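Endosialidase (Enterobacteria phage phi92, PDB 4HIZ) hydrolyses polysialic acid as a phage endosialidase, probably cleaving both alpha-2,8 and alpha-2,9 linkages of the polymer. Local coordinates at residues A[274-288]-A[322-336]. Numbering follows the deposited sequence. Where two conformers were deposited one is given.
Sequences TELPDVAYSTNADLC and LYFNNAYSDPSSFTR. With EDO (1,2-ethanediol), chain X.
The backbones of 274-288 and 322-336 come closest at Leu276 and Ser332, whose CA atoms are 5.4 Å apart, where the chain of strand 272-275 passes the loop between strands 318-324 and 335-338. Thr274 lies against this loop with both branches: OG1 meets Pro331 CG at 3.5 Å, while CG2, turned anti to the backbone N, reaches Ser332 CB at 3.6 Å. Leu276 follows, its CD2 at the edge of the Phe324 ring, 4.0 Å from CE2, while Phe334 CB covers one face of that ring. The Phe334 ring itself touches the type II beta turn from Leu276 to Val279. Its CZ lies 3.5 Å from Val279 CG2, and the carbonyl oxygen of Pro277 approaches the ring edge near its plane. Beyond the turn, Arg336 stretches out, extended from CG to NE, and brings its guanidinium among main-chain carbonyls. NH2 donates to Leu287 O at 2.9 Å, with that oxygen in the guanidinium plane and an N-H...O angle of 145°; NH1 adds a weak bond to the same oxygen. Water 1 accepts from Arg336 NH2 and donates to Pro277 O at 2.7 Å, so the arginine is tied to both the turn and the loop after it. Asp286 O lies over one face of the guanidinium, while the Asp286 carboxylate forms a salt bridge with Arg318. Leu276, Val279 and Pro331 also pack on strand 172-181. The contact thus brings together two four-stranded antiparallel sheets through loops beside their outermost strands, 272-275 and 335-338, as expected for neighbouring blades of the sialidase beta-propeller.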
loop_
_atom_site.group_PDB
_atom_site.type_symbol
_atom_site.label_atom_id
_atom_site.label_comp_id
_atom_site.label_asym_id
_atom_site.label_seq_id
_atom_site.Cartn_x
_atom_site.Cartn_y
_atom_site.Cartn_z
ATOM N N THR A 274 -4.572 14.296 34.511
ATOM C CA THR A 274 -4.986 14.396 35.911
ATOM C C THR A 274 -5.156 13.007 36.494
ATOM O O THR A 274 -5.956 12.229 35.982
ATOM C CB THR A 274 -6.340 15.132 36.010
ATOM O OG1 THR A 274 -6.246 16.419 35.365
ATOM C CG2 THR A 274 -6.740 15.320 37.478
ATOM N N GLU A 275 -4.471 12.716 37.602
ATOM C CA GLU A 275 -4.632 11.415 38.243
ATOM C C GLU A 275 -6.030 11.311 38.857
ATOM O O GLU A 275 -6.530 12.294 39.459
ATOM C CB GLU A 275 -3.565 11.208 39.323
ATOM C CG GLU A 275 -3.555 9.807 39.883
ATOM C CD GLU A 275 -2.352 9.553 40.771
ATOM O OE1 GLU A 275 -1.616 10.517 41.076
ATOM O OE2 GLU A 275 -2.133 8.391 41.158
ATOM N N LEU A 276 -6.666 10.141 38.696
ATOM C CA LEU A 276 -7.993 9.910 39.282
ATOM C C LEU A 276 -7.814 9.135 40.588
ATOM O O LEU A 276 -7.486 7.952 40.578
ATOM C CB LEU A 276 -8.875 9.115 38.301
ATOM C CG LEU A 276 -9.122 9.813 36.941
ATOM C CD1 LEU A 276 -10.000 8.963 35.996
ATOM C CD2 LEU A 276 -9.778 11.205 37.147
ATOM N N PRO A 277 -8.028 9.802 41.739
ATOM C CA PRO A 277 -7.726 9.088 42.987
ATOM C C PRO A 277 -8.517 7.816 43.172
ATOM O O PRO A 277 -9.721 7.797 42.938
ATOM C CB PRO A 277 -8.124 10.099 44.062
ATOM C CG PRO A 277 -7.941 11.428 43.431
ATOM C CD PRO A 277 -8.350 11.224 41.964
ATOM N N ASP A 278 -7.808 6.763 43.581
ATOM C CA ASP A 278 -8.384 5.446 43.909
ATOM C C ASP A 278 -8.951 4.673 42.722
ATOM O O ASP A 278 -9.621 3.656 42.920
ATOM C CB ASP A 278 -9.444 5.539 45.019
ATOM C CG ASP A 278 -8.847 5.859 46.384
ATOM O OD1 ASP A 278 -7.703 5.433 46.683
ATOM O OD2 ASP A 278 -9.546 6.537 47.166
ATOM N N VAL A 279 -8.687 5.127 41.491
ATOM C CA VAL A 279 -9.109 4.344 40.332
ATOM C C VAL A 279 -7.948 3.421 39.986
ATOM O O VAL A 279 -7.026 3.805 39.279
ATOM C CB VAL A 279 -9.504 5.253 39.175
ATOM C CG1 VAL A 279 -9.947 4.389 37.962
ATOM C CG2 VAL A 279 -10.633 6.177 39.653
ATOM N N ALA A 280 -7.973 2.221 40.565
ATOM C CA ALA A 280 -6.819 1.314 40.538
ATOM C C ALA A 280 -7.256 -0.023 41.103
ATOM O O ALA A 280 -8.286 -0.110 41.771
ATOM C CB ALA A 280 -5.668 1.867 41.392
ATOM N N TYR A 281 -6.487 -1.067 40.813
ATOM C CA TYR A 281 -6.682 -2.337 41.507
ATOM C C TYR A 281 -6.570 -2.116 43.017
ATOM O O TYR A 281 -5.732 -1.338 43.471
ATOM C CB TYR A 281 -5.604 -3.312 41.084
ATOM C CG TYR A 281 -5.780 -4.665 41.728
ATOM C CD1 TYR A 281 -6.648 -5.587 41.170
ATOM C CD2 TYR A 281 -5.099 -5.004 42.900
ATOM C CE1 TYR A 281 -6.822 -6.853 41.738
ATOM C CE2 TYR A 281 -5.272 -6.254 43.477
ATOM C CZ TYR A 281 -6.134 -7.165 42.887
ATOM O OH TYR A 281 -6.311 -8.414 43.442
ATOM N N SER A 282 -7.411 -2.833 43.764
ATOM C CA SER A 282 -7.341 -2.822 45.232
ATOM C C SER A 282 -7.972 -4.125 45.720
ATOM O O SER A 282 -8.868 -4.674 45.073
ATOM C CB SER A 282 -8.107 -1.618 45.771
ATOM O OG SER A 282 -8.114 -1.692 47.211
ATOM N N THR A 283 -7.516 -4.647 46.860
ATOM C CA THR A 283 -8.220 -5.772 47.453
ATOM C C THR A 283 -9.459 -5.327 48.240
ATOM O O THR A 283 -10.241 -6.163 48.697
ATOM C CB THR A 283 -7.294 -6.626 48.332
ATOM O OG1 THR A 283 -6.648 -5.777 49.277
ATOM C CG2 THR A 283 -6.235 -7.305 47.448
ATOM N N ASN A 284 -9.641 -4.009 48.366
ATOM C CA ASN A 284 -10.865 -3.423 48.914
ATOM C C ASN A 284 -11.920 -3.364 47.830
ATOM O O ASN A 284 -11.769 -2.567 46.897
ATOM C CB ASN A 284 -10.560 -2.009 49.376
ATOM C CG ASN A 284 -11.738 -1.340 50.082
ATOM O OD1 ASN A 284 -12.889 -1.707 49.881
ATOM N ND2 ASN A 284 -11.445 -0.327 50.905
ATOM N N ALA A 285 -12.979 -4.170 47.947
ATOM C CA ALA A 285 -14.017 -4.249 46.913
ATOM C C ALA A 285 -14.678 -2.892 46.615
ATOM O O ALA A 285 -15.230 -2.681 45.531
ATOM C CB ALA A 285 -15.086 -5.282 47.297
ATOM N N ASP A 286 -14.651 -1.983 47.583
ATOM C CA ASP A 286 -15.281 -0.695 47.397
ATOM C C ASP A 286 -14.381 0.328 46.716
ATOM O O ASP A 286 -14.851 1.420 46.346
ATOM C CB ASP A 286 -15.748 -0.136 48.755
ATOM C CG ASP A 286 -16.950 -0.867 49.310
ATOM O OD1 ASP A 286 -17.835 -1.272 48.545
ATOM O OD2 ASP A 286 -17.049 -0.978 50.550
ATOM N N LEU A 287 -13.097 0.012 46.573
ATOM C CA LEU A 287 -12.202 0.901 45.835
ATOM C C LEU A 287 -11.786 0.288 44.519
ATOM O O LEU A 287 -11.506 1.032 43.562
ATOM C CB LEU A 287 -10.935 1.166 46.638
ATOM C CG LEU A 287 -11.186 1.927 47.927
ATOM C CD1 LEU A 287 -9.867 2.104 48.687
ATOM C CD2 LEU A 287 -11.808 3.255 47.571
ATOM N N CYS A 288 -11.681 -1.036 44.472
ATOM C CA CYS A 288 -11.107 -1.722 43.284
ATOM C C CYS A 288 -11.784 -1.286 41.973
ATOM O O CYS A 288 -13.017 -1.247 41.869
ATOM C CB CYS A 288 -11.207 -3.274 43.431
ATOM S SG CYS A 288 -10.306 -4.183 42.137
ATOM N N LEU A 322 -18.563 6.547 37.026
ATOM C CA LEU A 322 -17.867 7.643 37.685
ATOM C C LEU A 322 -18.493 8.908 37.124
ATOM O O LEU A 322 -18.393 9.184 35.912
ATOM C CB LEU A 322 -16.372 7.607 37.369
ATOM C CG LEU A 322 -15.696 6.240 37.644
ATOM C CD1 LEU A 322 -14.217 6.348 37.322
ATOM C CD2 LEU A 322 -15.888 5.774 39.119
ATOM N N TYR A 323 -19.123 9.692 37.998
ATOM C CA TYR A 323 -19.846 10.876 37.574
ATOM C C TYR A 323 -19.019 12.139 37.866
ATOM O O TYR A 323 -18.665 12.402 39.012
ATOM C CB TYR A 323 -21.220 10.923 38.280
ATOM C CG TYR A 323 -21.945 12.230 38.092
ATOM C CD1 TYR A 323 -22.729 12.464 36.985
ATOM C CD2 TYR A 323 -21.825 13.238 39.042
ATOM C CE1 TYR A 323 -23.376 13.687 36.829
ATOM C CE2 TYR A 323 -22.450 14.442 38.889
ATOM C CZ TYR A 323 -23.224 14.669 37.796
ATOM O OH TYR A 323 -23.842 15.918 37.703
ATOM N N PHE A 324 -18.685 12.886 36.818
ATOM C CA PHE A 324 -17.835 14.073 36.924
ATOM C C PHE A 324 -18.736 15.290 36.772
ATOM O O PHE A 324 -19.314 15.531 35.714
ATOM C CB PHE A 324 -16.820 14.102 35.774
ATOM C CG PHE A 324 -15.743 13.076 35.876
ATOM C CD1 PHE A 324 -15.995 11.726 35.553
ATOM C CD2 PHE A 324 -14.462 13.459 36.261
ATOM C CE1 PHE A 324 -14.982 10.789 35.630
ATOM C CE2 PHE A 324 -13.427 12.514 36.335
ATOM C CZ PHE A 324 -13.692 11.172 35.994
ATOM N N ASN A 325 -18.871 16.083 37.836
ATOM C CA ASN A 325 -19.815 17.182 37.780
ATOM C C ASN A 325 -19.330 18.350 36.907
ATOM O O ASN A 325 -20.140 19.026 36.237
ATOM C CB ASN A 325 -20.139 17.649 39.206
ATOM C CG ASN A 325 -21.320 18.595 39.222
ATOM O OD1 ASN A 325 -22.443 18.208 38.850
ATOM N ND2 ASN A 325 -21.075 19.845 39.590
ATOM N N ASN A 326 -18.012 18.563 36.899
ATOM C CA ASN A 326 -17.402 19.595 36.075
ATOM C C ASN A 326 -15.963 19.219 35.855
ATOM O O ASN A 326 -15.082 19.559 36.635
ATOM C CB ASN A 326 -17.495 20.961 36.742
ATOM C CG ASN A 326 -16.911 22.091 35.871
ATOM O OD1 ASN A 326 -16.162 21.873 34.894
ATOM N ND2 ASN A 326 -17.218 23.317 36.270
ATOM N N ALA A 327 -15.740 18.482 34.775
ATOM C CA ALA A 327 -14.419 17.958 34.507
ATOM C C ALA A 327 -13.460 19.038 34.008
ATOM O O ALA A 327 -12.254 18.815 34.008
ATOM C CB ALA A 327 -14.518 16.851 33.488
ATOM N N TYR A 328 -13.989 20.177 33.542
ATOM C CA TYR A 328 -13.123 21.245 33.059
ATOM C C TYR A 328 -12.454 21.919 34.263
ATOM O O TYR A 328 -11.232 22.020 34.342
ATOM C CB TYR A 328 -13.911 22.250 32.193
ATOM C CG TYR A 328 -13.064 23.400 31.663
ATOM C CD1 TYR A 328 -12.746 24.495 32.484
ATOM C CD2 TYR A 328 -12.570 23.386 30.355
ATOM C CE1 TYR A 328 -11.950 25.534 32.017
ATOM C CE2 TYR A 328 -11.786 24.423 29.870
ATOM C CZ TYR A 328 -11.483 25.497 30.704
ATOM O OH TYR A 328 -10.694 26.508 30.225
ATOM N N SER A 329 -13.244 22.377 35.217
ATOM C CA SER A 329 -12.674 23.059 36.375
ATOM C C SER A 329 -12.079 22.090 37.391
ATOM O O SER A 329 -11.142 22.444 38.108
ATOM C CB SER A 329 -13.726 23.938 37.044
ATOM O OG SER A 329 -14.818 23.154 37.483
ATOM N N ASP A 330 -12.624 20.872 37.446
ATOM C CA ASP A 330 -12.240 19.902 38.470
ATOM C C ASP A 330 -12.114 18.511 37.919
ATOM O O ASP A 330 -12.923 17.638 38.251
ATOM C CB ASP A 330 -13.288 19.868 39.608
ATOM C CG ASP A 330 -13.365 21.168 40.367
ATOM O OD1 ASP A 330 -12.459 21.418 41.193
ATOM O OD2 ASP A 330 -14.341 21.919 40.150
ATOM N N PRO A 331 -11.089 18.293 37.098
ATOM C CA PRO A 331 -10.972 16.993 36.407
ATOM C C PRO A 331 -10.748 15.843 37.368
ATOM O O PRO A 331 -11.069 14.735 37.010
ATOM C CB PRO A 331 -9.759 17.183 35.460
ATOM C CG PRO A 331 -9.006 18.389 36.037
ATOM C CD PRO A 331 -10.056 19.263 36.684
ATOM N N SER A 332 -10.252 16.081 38.579
ATOM C CA SER A 332 -10.036 14.956 39.486
ATOM C C SER A 332 -11.261 14.606 40.345
ATOM O O SER A 332 -11.212 13.640 41.115
ATOM C CB SER A 332 -8.843 15.232 40.410
ATOM O OG SER A 332 -9.199 16.203 41.393
ATOM N N SER A 333 -12.339 15.379 40.224
ATOM C CA SER A 333 -13.506 15.233 41.098
ATOM C C SER A 333 -14.647 14.414 40.484
ATOM O O SER A 333 -15.263 14.833 39.497
ATOM C CB SER A 333 -14.043 16.614 41.432
ATOM O OG SER A 333 -15.111 16.499 42.362
ATOM N N PHE A 334 -14.931 13.256 41.061
ATOM C CA PHE A 334 -16.012 12.419 40.566
ATOM C C PHE A 334 -16.609 11.633 41.695
ATOM O O PHE A 334 -16.008 11.512 42.782
ATOM C CB PHE A 334 -15.503 11.427 39.458
ATOM C CG PHE A 334 -14.391 10.547 39.933
ATOM C CD1 PHE A 334 -13.072 10.970 39.860
ATOM C CD2 PHE A 334 -14.671 9.318 40.540
ATOM C CE1 PHE A 334 -12.044 10.174 40.349
ATOM C CE2 PHE A 334 -13.640 8.498 41.011
ATOM C CZ PHE A 334 -12.331 8.925 40.922
ATOM N N THR A 335 -17.805 11.118 41.468
ATOM C CA THR A 335 -18.413 10.238 42.478
ATOM C C THR A 335 -18.811 8.935 41.831
ATOM O O THR A 335 -19.179 8.885 40.664
ATOM C CB THR A 335 -19.681 10.824 43.123
ATOM O OG1 THR A 335 -20.563 11.274 42.086
ATOM C CG2 THR A 335 -19.339 11.965 44.078
ATOM N N ARG A 336 -18.717 7.856 42.607
ATOM C CA ARG A 336 -19.098 6.533 42.127
ATOM C C ARG A 336 -20.584 6.334 42.384
ATOM O O ARG A 336 -21.068 6.518 43.533
ATOM C CB ARG A 336 -18.310 5.457 42.864
ATOM C CG ARG A 336 -16.801 5.569 42.715
ATOM C CD ARG A 336 -16.127 4.324 43.302
ATOM N NE ARG A 336 -14.676 4.485 43.316
ATOM C CZ ARG A 336 -13.820 3.486 43.187
ATOM N NH1 ARG A 336 -14.276 2.246 43.048
ATOM N NH2 ARG A 336 -12.512 3.730 43.230
HETATM C C1 EDO X . -17.140 25.420 32.016
HETATM O O1 EDO X . -16.635 26.769 32.056
HETATM C C2 EDO X . -16.990 24.742 33.371
HETATM O O2 EDO X . -16.995 25.726 34.412
HETATM O O HOH W 1 -12.107 6.612 43.594
#